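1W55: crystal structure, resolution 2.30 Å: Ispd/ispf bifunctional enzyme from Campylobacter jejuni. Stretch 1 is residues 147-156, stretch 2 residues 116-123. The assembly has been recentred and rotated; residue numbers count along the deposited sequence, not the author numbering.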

# COMPACT_ATOMS: atom_id res chain seq x y z
N THR A 147 6.61 26.92 -16.46
CA THR A 147 6.63 26.50 -17.85
C THR A 147 5.72 25.23 -17.80
O THR A 147 5.58 24.68 -16.69
CB THR A 147 8.14 26.23 -18.15
OG1 THR A 147 8.70 27.25 -19.00
CG2 THR A 147 8.40 24.96 -18.82
N PRO A 148 5.07 24.76 -18.88
CA PRO A 148 5.15 25.27 -20.25
C PRO A 148 4.55 26.66 -20.48
O PRO A 148 3.69 27.11 -19.72
CB PRO A 148 4.33 24.25 -21.07
CG PRO A 148 4.08 23.07 -20.16
CD PRO A 148 4.16 23.60 -18.76
N GLN A 149 5.03 27.33 -21.52
CA GLN A 149 4.53 28.64 -21.88
C GLN A 149 4.18 28.58 -23.36
O GLN A 149 4.92 28.00 -24.15
CB GLN A 149 5.60 29.71 -21.62
CG GLN A 149 6.02 29.84 -20.15
CD GLN A 149 7.05 30.95 -19.89
OE1 GLN A 149 8.08 31.03 -20.56
NE2 GLN A 149 6.77 31.79 -18.89
N ILE A 150 3.02 29.12 -23.74
CA ILE A 150 2.62 29.16 -25.14
C ILE A 150 2.71 30.59 -25.66
O ILE A 150 2.20 31.52 -25.02
CB ILE A 150 1.18 28.62 -25.34
CG1 ILE A 150 1.02 27.23 -24.75
CG2 ILE A 150 0.83 28.57 -26.83
CD1 ILE A 150 -0.44 26.81 -24.60
N SER A 151 3.33 30.74 -26.82
CA SER A 151 3.51 32.05 -27.42
C SER A 151 3.15 31.99 -28.89
O SER A 151 3.20 30.92 -29.51
CB SER A 151 4.96 32.52 -27.28
OG SER A 151 5.34 32.61 -25.92
N LYS A 152 2.80 33.14 -29.45
CA LYS A 152 2.72 33.29 -30.90
C LYS A 152 4.16 33.26 -31.38
O LYS A 152 5.01 34.03 -30.91
CB LYS A 152 2.03 34.60 -31.30
CG LYS A 152 0.60 34.76 -30.77
CD LYS A 152 -0.41 34.95 -31.90
CE LYS A 152 -1.78 35.42 -31.39
NZ LYS A 152 -1.68 36.55 -30.39
N THR A 153 4.42 32.33 -32.29
CA THR A 153 5.75 32.06 -32.80
C THR A 153 6.45 33.30 -33.35
O THR A 153 7.61 33.58 -32.99
CB THR A 153 5.66 30.99 -33.88
OG1 THR A 153 5.00 29.84 -33.32
CG2 THR A 153 7.03 30.47 -34.27
N LYS A 154 5.74 34.06 -34.18
CA LYS A 154 6.32 35.23 -34.83
C LYS A 154 6.77 36.27 -33.81
O LYS A 154 7.84 36.86 -33.95
CB LYS A 154 5.35 35.83 -35.86
CG LYS A 154 5.01 34.88 -37.02
CD LYS A 154 4.06 35.52 -38.04
CE LYS A 154 2.63 35.00 -37.88
NZ LYS A 154 2.20 34.15 -39.04
N LEU A 155 5.96 36.47 -32.76
CA LEU A 155 6.28 37.44 -31.71
C LEU A 155 7.47 37.03 -30.85
O LEU A 155 8.27 37.89 -30.46
CB LEU A 155 5.06 37.70 -30.82
CG LEU A 155 3.95 38.56 -31.45
CD1 LEU A 155 2.83 38.78 -30.46
CD2 LEU A 155 4.47 39.91 -31.98
N LEU A 156 7.57 35.73 -30.54
CA LEU A 156 8.65 35.22 -29.72
C LEU A 156 9.97 35.30 -30.48
O LEU A 156 11.00 35.65 -29.91
CB LEU A 156 8.36 33.79 -29.23
CG LEU A 156 9.32 33.16 -28.22
CD1 LEU A 156 9.46 34.02 -26.97
CD2 LEU A 156 8.91 31.71 -27.84
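Stretch 2, residues 116-123: KADCITPA

A cis peptide bond precedes Pro 148 at the point where stretch 1 enters the sheet, and there Pro 148, still in the loop, meets Pro 122 of the partner strand: the carbonyl O of Pro 148 lies 3.0 Å from CD of Pro 122. A proline has no amide hydrogen to offer that carbonyl, so the ladder of backbone hydrogen bonds does not extend to this pair. Beyond it, the strand of stretch 2, Cys 119 to Ala 123, runs against Gln 149 to Lys 152, antiparallel, with 173° between the two N-to-C directions and a closest approach of the axes of 4.6 Å. As stretch 1 advances from Gln 149 to Ser 151, its neighbours therefore count backward from Thr 121 to Cys 119.

Ile 150 and Ile 120 form the hydrogen-bonded pair at the centre. Ile 120 N donates to Ile 150 O at 2.7 Å, and Ile 150 N returns the bond to Ile 120 O at 2.9 Å, both nearly straight; their CA atoms are 5.1 Å apart. Their side chains share one face of the sheet, where CB of Ile 150 comes within 4.4 Å of CG1 of Ile 120, a loose apolar contact. The next pair, Ser 151 with Cys 119, is of the non-hydrogen-bonded kind, and its CA atoms close to 4.3 Å. Both side chains turn to the other face, leaving OG of Ser 151 3.5 Å from SG of Cys 119. CA-H...O contacts supplement the ladder: Cys 119 CA lies 3.1 Å from Ile 150 O, Gln 149 CA 3.3 Å from Ile 120 O, and Ser 151 CA 3.4 Å from Asp 118 O.

Side chains reinforce the pairing at its two ends. Near the prolines, the extended m, t side chain of Gln 149 carries NE2 to OG1 of Thr 121, donating a hydrogen bond of 2.8 Å. At the other end Asp 118, the residue of stretch 2 most covered by stretch 1, is held twice by Lys 152: backbone N of Lys 152 donates to O of Asp 118 at 3.2 Å, while NZ of Lys 152 makes a salt bridge to OD1 of Asp 118 at 3.3 Å. Lys 152 is also the N-cap residue, so the strand gives way directly to a helix, whose first turn is marked by Leu 156 N bonding to Lys 152 O at 3.1 Å. From that turn Leu 155 points toward stretch 2 and packs CD1 3.4 Å from OD1 of Asp 118.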

# COMPACT_ATOMS: atom_id res chain seq x y z
N LYS A 116 -6.45 34.65 -25.47
CA LYS A 116 -6.51 35.77 -24.53
C LYS A 116 -5.33 36.74 -24.60
O LYS A 116 -5.46 37.89 -24.17
CB LYS A 116 -6.70 35.27 -23.09
CG LYS A 116 -8.02 34.54 -22.84
CD LYS A 116 -8.78 35.11 -21.65
CE LYS A 116 -10.18 34.50 -21.51
NZ LYS A 116 -10.23 33.01 -21.69
N ALA A 117 -4.19 36.30 -25.12
CA ALA A 117 -2.96 37.11 -25.08
C ALA A 117 -1.89 36.63 -26.07
O ALA A 117 -2.13 35.72 -26.87
CB ALA A 117 -2.40 37.17 -23.64
N ASP A 118 -0.71 37.26 -26.03
CA ASP A 118 0.41 36.86 -26.88
C ASP A 118 1.23 35.71 -26.29
O ASP A 118 1.86 34.94 -27.02
CB ASP A 118 1.33 38.05 -27.17
CG ASP A 118 0.60 39.21 -27.81
OD1 ASP A 118 -0.13 38.99 -28.81
OD2 ASP A 118 0.69 40.38 -27.37
N CYS A 119 1.21 35.60 -24.96
CA CYS A 119 1.93 34.55 -24.26
C CYS A 119 1.10 34.08 -23.08
O CYS A 119 0.59 34.90 -22.30
CB CYS A 119 3.29 35.08 -23.79
SG CYS A 119 4.30 33.92 -22.86
N ILE A 120 0.93 32.76 -22.97
CA ILE A 120 0.18 32.14 -21.86
C ILE A 120 1.12 31.33 -20.98
O ILE A 120 1.82 30.43 -21.46
CB ILE A 120 -0.95 31.21 -22.38
CG1 ILE A 120 -1.51 31.67 -23.75
CG2 ILE A 120 -2.03 31.05 -21.29
CD1 ILE A 120 -2.24 33.04 -23.74
N THR A 121 1.10 31.61 -19.69
CA THR A 121 2.06 31.04 -18.76
C THR A 121 1.43 30.73 -17.41
O THR A 121 0.54 31.46 -16.95
CB THR A 121 3.28 32.01 -18.58
OG1 THR A 121 4.24 31.42 -17.68
CG2 THR A 121 2.89 33.27 -17.86
N PRO A 122 1.86 29.64 -16.78
CA PRO A 122 1.50 29.37 -15.39
C PRO A 122 2.30 30.23 -14.42
O PRO A 122 3.42 30.65 -14.72
CB PRO A 122 1.85 27.88 -15.20
CG PRO A 122 2.33 27.39 -16.52
CD PRO A 122 2.72 28.58 -17.34
N ALA A 123 1.71 30.49 -13.26
CA ALA A 123 2.31 31.33 -12.24
C ALA A 123 1.73 30.93 -10.90
O ALA A 123 0.60 30.43 -10.81
CB ALA A 123 2.04 32.80 -12.52